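Local atomic coordinates of mandelate racemase/muconate lactonizing enzyme-like protein (Rubrobacter xylanophilus DSM 9941, PDB entry 2QQ6), a protein that binds magnesium and probably acts as a lyase or related enzyme of the mandelate racemase/muconate lactonizing family, within the enolase superfamily. Residues Val122-Asp127 with Ala340-His345; Asp166-Asp171 with Pro209-Ala214. All blocks are in the same frame, centred on the assembly; numbering follows the deposited sequence.

Contact 1: Val122-Asp127 with Ala340-His345; sequences VRLYAD and AVLEWH
The closure of the barrel sheet brings Val122-Asp127 beside Ala340-His345, with Leu124 on Leu342, Tyr125 on Glu343 and Ala126 on Trp344 as parallel bridge pairs. Four backbone bonds establish the register: Leu342 N to Arg123 O (3.0 Å), Tyr125 N to Leu342 O (2.7 Å), Trp344 N to Tyr125 O (2.9 Å) and Asp127 N to Trp344 O (3.1 Å). The short strand axes nevertheless diverge by 43°, a strong twist for neighbours.

Leu124 and Leu342 lie side by side, CD2 of Leu124 packing on CB of Leu342 at 3.7 Å, where Leu342 meets Ala329 and Cys333 of helix 323-334. On the other face Tyr125 CG lies between the backbone N and the carbonyl carbon (chi1 78°), and the ring lies across Glu343. Its OH is hydrogen-bonded to Lys169 NZ, while Glu343 OE1 accepts from Asn319 N. A leucine in place of Tyr125 would probably leave Lys169 NZ without this hydroxyl partner. Asp127 OD2 and Glu343 OE2 approach to 3.4 Å with carboxylate planes 15° apart, a like-charge pair; Lys169 NZ makes a long, weak ion pair with Glu343 OE2, which may offset part of the repulsion. Val341 CG1 lies over one face of the Arg123 guanidinium, 3.5 Å from Arg123 NE, and Arg123 NH2 makes a salt bridge to Glu212. Such parallel pairing, with polar side chains turned toward the magnesium site, is characteristic of the enolase-superfamily barrel.

Contact 2: Asp166-Asp171 with Pro209-Ala214; sequences DAIKLD and PEVEVA
Asp166 meets the second segment through its carbonyl: Asp166 O accepts from Glu212 N at 2.9 Å, the donor standing 44° out of the carbonyl plane. Val211 has CG1 anti to its backbone N, and that methyl lies against the same oxygen, 3.7 Å from Asp166 O. Ala167 then pairs with Glu212, its CA giving a CA-H...O contact to Glu212 O at 3.1 Å. The same oxygen takes Ile168 N at 2.6 Å, so Glu212 O is approached by both an N-H and a C-H. Glu212 OE1 makes a salt bridge with Arg123 NH2.

Ile168 turns to the opposite face from Ala167 and carries most of the apolar contact: its CD1 reaches Val211 CG1 at 4.2 Å and its CG2 meets Val213 CG2 at 4.3 Å. Its carbonyl oxygen, Ile168 O, accepts Ala214 N at 2.8 Å. Lys169, paired with Ala214, is extended, with CG anti to its backbone N (chi1 -178°); its NZ forms a salt bridge with the magnesium ligand Glu242. Leu170 N carries the ladder on to Ala214 O at 2.9 Å, and the Leu170 side chain touches Val203 of helix 190-207. With a helix between two parallel neighbours whose axes differ by 22°, this is the beta-alpha-beta crossover of the TIM-barrel type, which here directs a lysine to the metal site.

How the contacts relate
From the N terminus, the chain enters the barrel sheet at 122-127, runs to 166-171, and then through helix 190-207 to 209-214, where contact 2 closes a loop of 37 residues. It continues through the remaining strands and helices before 340-345 returns to the first strand, so contact 1 closes a loop of 212 residues with contact 2 nested inside. Strands 121-127 and 167-171 are neighbours, and they join the two contacts directly: Ala126 N and O probably bond to Ala167 O and Lys169 N, both at 2.8 Å. Contact 1 thus ties the last barrel strand to the first, while contact 2 joins strand 167-171 to the strand whose end carries the magnesium ligand Asp216.

Contact 1: Val122-Asp127 with Ala340-His345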
loop_
_atom_site.group_PDB
_atom_site.type_symbol
_atom_site.label_atom_id
_atom_site.label_comp_id
_atom_site.label_asym_id
_atom_site.label_seq_id
_atom_site.Cartn_x
_atom_site.Cartn_y
_atom_site.Cartn_z
ATOM N N VAL B 122 -28.595 8.886 8.838
ATOM C CA VAL B 122 -27.539 9.597 8.127
ATOM C C VAL B 122 -27.833 9.989 6.680
ATOM O O VAL B 122 -28.318 9.202 5.863
ATOM C CB VAL B 122 -26.207 8.794 8.173
ATOM C CG1 VAL B 122 -26.178 7.926 9.423
ATOM C CG2 VAL B 122 -26.014 7.963 6.900
ATOM N N ARG B 123 -27.495 11.235 6.383
ATOM C CA ARG B 123 -27.696 11.821 5.073
ATOM C C ARG B 123 -26.623 11.420 4.066
ATOM O O ARG B 123 -25.435 11.335 4.391
ATOM C CB ARG B 123 -27.741 13.332 5.239
ATOM C CG ARG B 123 -27.768 14.115 3.982
ATOM C CD ARG B 123 -27.500 15.542 4.347
ATOM N NE ARG B 123 -27.335 16.379 3.173
ATOM C CZ ARG B 123 -26.854 17.614 3.214
ATOM N NH1 ARG B 123 -26.491 18.140 4.377
ATOM N NH2 ARG B 123 -26.742 18.318 2.095
ATOM N N LEU B 124 -27.059 11.185 2.835
ATOM C CA LEU B 124 -26.163 10.782 1.757
ATOM C C LEU B 124 -26.037 11.863 0.704
ATOM O O LEU B 124 -26.716 12.890 0.770
ATOM C CB LEU B 124 -26.704 9.538 1.066
ATOM C CG LEU B 124 -26.986 8.320 1.920
ATOM C CD1 LEU B 124 -27.878 7.394 1.136
ATOM C CD2 LEU B 124 -25.688 7.646 2.318
ATOM N N TYR B 125 -25.146 11.613 -0.257
ATOM C CA TYR B 125 -24.942 12.495 -1.408
ATOM C C TYR B 125 -24.846 11.574 -2.631
ATOM O O TYR B 125 -24.335 10.444 -2.542
ATOM C CB TYR B 125 -23.708 13.417 -1.233
ATOM C CG TYR B 125 -22.312 12.853 -1.453
ATOM C CD1 TYR B 125 -21.815 12.651 -2.740
ATOM C CD2 TYR B 125 -21.440 12.639 -0.373
ATOM C CE1 TYR B 125 -20.490 12.268 -2.955
ATOM C CE2 TYR B 125 -20.111 12.254 -0.583
ATOM C CZ TYR B 125 -19.644 12.078 -1.880
ATOM O OH TYR B 125 -18.327 11.750 -2.120
ATOM N N ALA B 126 -25.386 12.031 -3.758
ATOM C CA ALA B 126 -25.394 11.214 -4.965
ATOM C C ALA B 126 -24.349 11.593 -6.010
ATOM O O ALA B 126 -24.289 12.734 -6.481
ATOM C CB ALA B 126 -26.789 11.229 -5.585
ATOM N N ASP B 127 -23.512 10.622 -6.353
ATOM C CA ASP B 127 -22.486 10.827 -7.360
ATOM C C ASP B 127 -23.219 10.741 -8.703
ATOM O O ASP B 127 -23.855 9.731 -9.008
ATOM C CB ASP B 127 -21.415 9.735 -7.239
ATOM C CG ASP B 127 -20.202 10.006 -8.111
ATOM O OD1 ASP B 127 -20.313 9.906 -9.355
ATOM O OD2 ASP B 127 -19.133 10.331 -7.544
ATOM N N ALA B 340 -20.860 14.701 8.179
ATOM C CA ALA B 340 -21.469 15.621 7.226
ATOM C C ALA B 340 -22.356 14.871 6.226
ATOM O O ALA B 340 -23.577 14.924 6.334
ATOM C CB ALA B 340 -20.382 16.389 6.502
ATOM N N VAL B 341 -21.749 14.189 5.255
ATOM C CA VAL B 341 -22.504 13.420 4.267
ATOM C C VAL B 341 -21.757 12.197 3.788
ATOM O O VAL B 341 -20.544 12.229 3.573
ATOM C CB VAL B 341 -22.873 14.226 2.995
ATOM C CG1 VAL B 341 -24.349 14.619 3.030
ATOM C CG2 VAL B 341 -21.977 15.436 2.858
ATOM N N LEU B 342 -22.504 11.115 3.607
ATOM C CA LEU B 342 -21.938 9.864 3.134
ATOM C C LEU B 342 -22.243 9.755 1.636
ATOM O O LEU B 342 -23.284 10.217 1.159
ATOM C CB LEU B 342 -22.542 8.687 3.917
ATOM C CG LEU B 342 -22.185 7.265 3.491
ATOM C CD1 LEU B 342 -20.693 7.107 3.411
ATOM C CD2 LEU B 342 -22.767 6.286 4.469
ATOM N N GLU B 343 -21.316 9.158 0.896
ATOM C CA GLU B 343 -21.480 9.013 -0.535
ATOM C C GLU B 343 -22.233 7.771 -0.959
ATOM O O GLU B 343 -22.137 6.715 -0.331
ATOM C CB GLU B 343 -20.117 9.008 -1.226
ATOM C CG GLU B 343 -20.151 8.415 -2.629
ATOM C CD GLU B 343 -18.845 8.580 -3.377
ATOM O OE1 GLU B 343 -17.782 8.577 -2.724
ATOM O OE2 GLU B 343 -18.881 8.699 -4.624
ATOM N N TRP B 344 -22.999 7.924 -2.035
ATOM C CA TRP B 344 -23.733 6.826 -2.637
ATOM C C TRP B 344 -23.294 6.952 -4.090
ATOM O O TRP B 344 -23.354 8.033 -4.674
ATOM C CB TRP B 344 -25.249 7.001 -2.497
ATOM C CG TRP B 344 -26.011 5.830 -3.074
ATOM C CD1 TRP B 344 -25.795 4.500 -2.817
ATOM C CD2 TRP B 344 -27.087 5.881 -4.020
ATOM N NE1 TRP B 344 -26.666 3.725 -3.545
ATOM C CE2 TRP B 344 -27.471 4.548 -4.292
ATOM C CE3 TRP B 344 -27.767 6.925 -4.665
ATOM C CZ2 TRP B 344 -28.505 4.231 -5.180
ATOM C CZ3 TRP B 344 -28.794 6.608 -5.547
ATOM C CH2 TRP B 344 -29.152 5.273 -5.796
ATOM N N HIS B 345 -22.826 5.850 -4.657
ATOM C CA HIS B 345 -22.321 5.842 -6.022
ATOM C C HIS B 345 -23.102 4.830 -6.868
ATOM O O HIS B 345 -22.596 4.344 -7.880
ATOM C CB HIS B 345 -20.830 5.473 -5.957
ATOM C CG HIS B 345 -20.052 5.779 -7.200
ATOM N ND1 HIS B 345 -20.225 5.091 -8.383
ATOM C CD2 HIS B 345 -19.062 6.676 -7.429
ATOM C CE1 HIS B 345 -19.374 5.550 -9.287
ATOM N NE2 HIS B 345 -18.657 6.513 -8.733
#

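Contact 2: Asp166-Asp171 with Pro209-Ala214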
loop_
_atom_site.group_PDB
_atom_site.type_symbol
_atom_site.label_atom_id
_atom_site.label_comp_id
_atom_site.label_asym_id
_atom_site.label_seq_id
_atom_site.Cartn_x
_atom_site.Cartn_y
_atom_site.Cartn_z
ATOM N N ASP B 166 -30.224 15.983 -1.854
ATOM C CA ASP B 166 -30.004 17.419 -1.865
ATOM C C ASP B 166 -28.497 17.691 -1.801
ATOM O O ASP B 166 -28.047 18.749 -1.364
ATOM C CB ASP B 166 -30.726 18.049 -0.684
ATOM C CG ASP B 166 -30.159 17.594 0.639
ATOM O OD1 ASP B 166 -29.796 16.390 0.756
ATOM O OD2 ASP B 166 -30.079 18.431 1.567
ATOM N N ALA B 167 -27.736 16.697 -2.251
ATOM C CA ALA B 167 -26.284 16.745 -2.304
ATOM C C ALA B 167 -25.841 15.946 -3.539
ATOM O O ALA B 167 -26.026 14.730 -3.619
ATOM C CB ALA B 167 -25.699 16.147 -1.043
ATOM N N ILE B 168 -25.248 16.646 -4.497
ATOM C CA ILE B 168 -24.806 16.042 -5.743
ATOM C C ILE B 168 -23.296 16.083 -5.946
ATOM O O ILE B 168 -22.655 17.047 -5.546
ATOM C CB ILE B 168 -25.499 16.777 -6.918
ATOM C CG1 ILE B 168 -26.819 16.088 -7.247
ATOM C CG2 ILE B 168 -24.598 16.829 -8.134
ATOM C CD1 ILE B 168 -27.734 15.920 -6.056
ATOM N N LYS B 169 -22.732 15.046 -6.569
ATOM C CA LYS B 169 -21.294 15.017 -6.862
ATOM C C LYS B 169 -21.061 14.881 -8.368
ATOM O O LYS B 169 -21.712 14.078 -9.032
ATOM C CB LYS B 169 -20.598 13.863 -6.141
ATOM C CG LYS B 169 -19.077 13.801 -6.374
ATOM C CD LYS B 169 -18.489 12.558 -5.701
ATOM C CE LYS B 169 -16.966 12.625 -5.552
ATOM N NZ LYS B 169 -16.439 11.579 -4.616
ATOM N N LEU B 170 -20.106 15.650 -8.891
ATOM C CA LEU B 170 -19.802 15.656 -10.323
ATOM C C LEU B 170 -18.327 15.676 -10.724
ATOM O O LEU B 170 -17.488 16.249 -10.023
ATOM C CB LEU B 170 -20.485 16.857 -10.963
ATOM C CG LEU B 170 -21.678 16.465 -11.816
ATOM C CD1 LEU B 170 -22.635 17.631 -11.918
ATOM C CD2 LEU B 170 -21.177 15.993 -13.187
ATOM N N ASP B 171 -18.031 15.063 -11.872
ATOM C CA ASP B 171 -16.667 15.009 -12.399
ATOM C C ASP B 171 -16.430 16.098 -13.418
ATOM O O ASP B 171 -17.375 16.599 -14.014
ATOM C CB ASP B 171 -16.384 13.679 -13.089
ATOM C CG ASP B 171 -16.447 12.506 -12.148
ATOM O OD1 ASP B 171 -16.202 12.701 -10.935
ATOM O OD2 ASP B 171 -16.720 11.384 -12.627
ATOM N N PRO B 209 -29.497 27.016 -6.063
ATOM C CA PRO B 209 -28.527 27.319 -5.003
ATOM C C PRO B 209 -28.667 26.627 -3.648
ATOM O O PRO B 209 -27.767 26.710 -2.825
ATOM C CB PRO B 209 -28.651 28.831 -4.867
ATOM C CG PRO B 209 -30.128 29.016 -5.022
ATOM C CD PRO B 209 -30.466 28.125 -6.205
ATOM N N GLU B 210 -29.776 25.950 -3.398
ATOM C CA GLU B 210 -29.926 25.304 -2.108
ATOM C C GLU B 210 -29.464 23.854 -2.123
ATOM O O GLU B 210 -29.151 23.276 -1.078
ATOM C CB GLU B 210 -31.368 25.418 -1.634
ATOM C CG GLU B 210 -31.697 26.772 -1.026
ATOM C CD GLU B 210 -33.180 27.021 -0.962
ATOM O OE1 GLU B 210 -33.905 26.221 -0.331
ATOM O OE2 GLU B 210 -33.624 28.019 -1.554
ATOM N N VAL B 211 -29.417 23.260 -3.309
ATOM C CA VAL B 211 -28.940 21.889 -3.423
ATOM C C VAL B 211 -27.427 21.990 -3.321
ATOM O O VAL B 211 -26.826 22.926 -3.859
ATOM C CB VAL B 211 -29.302 21.278 -4.778
ATOM C CG1 VAL B 211 -28.759 19.869 -4.869
ATOM C CG2 VAL B 211 -30.803 21.281 -4.961
ATOM N N GLU B 212 -26.799 21.048 -2.627
ATOM C CA GLU B 212 -25.355 21.110 -2.496
ATOM C C GLU B 212 -24.596 20.290 -3.537
ATOM O O GLU B 212 -24.808 19.085 -3.703
ATOM C CB GLU B 212 -24.947 20.706 -1.086
ATOM C CG GLU B 212 -25.464 21.665 -0.042
ATOM C CD GLU B 212 -24.748 21.517 1.275
ATOM O OE1 GLU B 212 -24.933 20.486 1.953
ATOM O OE2 GLU B 212 -23.981 22.435 1.629
ATOM N N VAL B 213 -23.698 20.958 -4.244
ATOM C CA VAL B 213 -22.934 20.280 -5.267
ATOM C C VAL B 213 -21.419 20.343 -5.094
ATOM O O VAL B 213 -20.827 21.409 -4.972
ATOM C CB VAL B 213 -23.340 20.805 -6.668
ATOM C CG1 VAL B 213 -23.512 22.295 -6.634
ATOM C CG2 VAL B 213 -22.304 20.402 -7.698
ATOM N N ALA B 214 -20.811 19.160 -5.078
ATOM C CA ALA B 214 -19.369 19.014 -4.948
ATOM C C ALA B 214 -18.835 18.477 -6.271
ATOM O O ALA B 214 -19.557 17.808 -7.007
ATOM C CB ALA B 214 -19.029 18.066 -3.800
#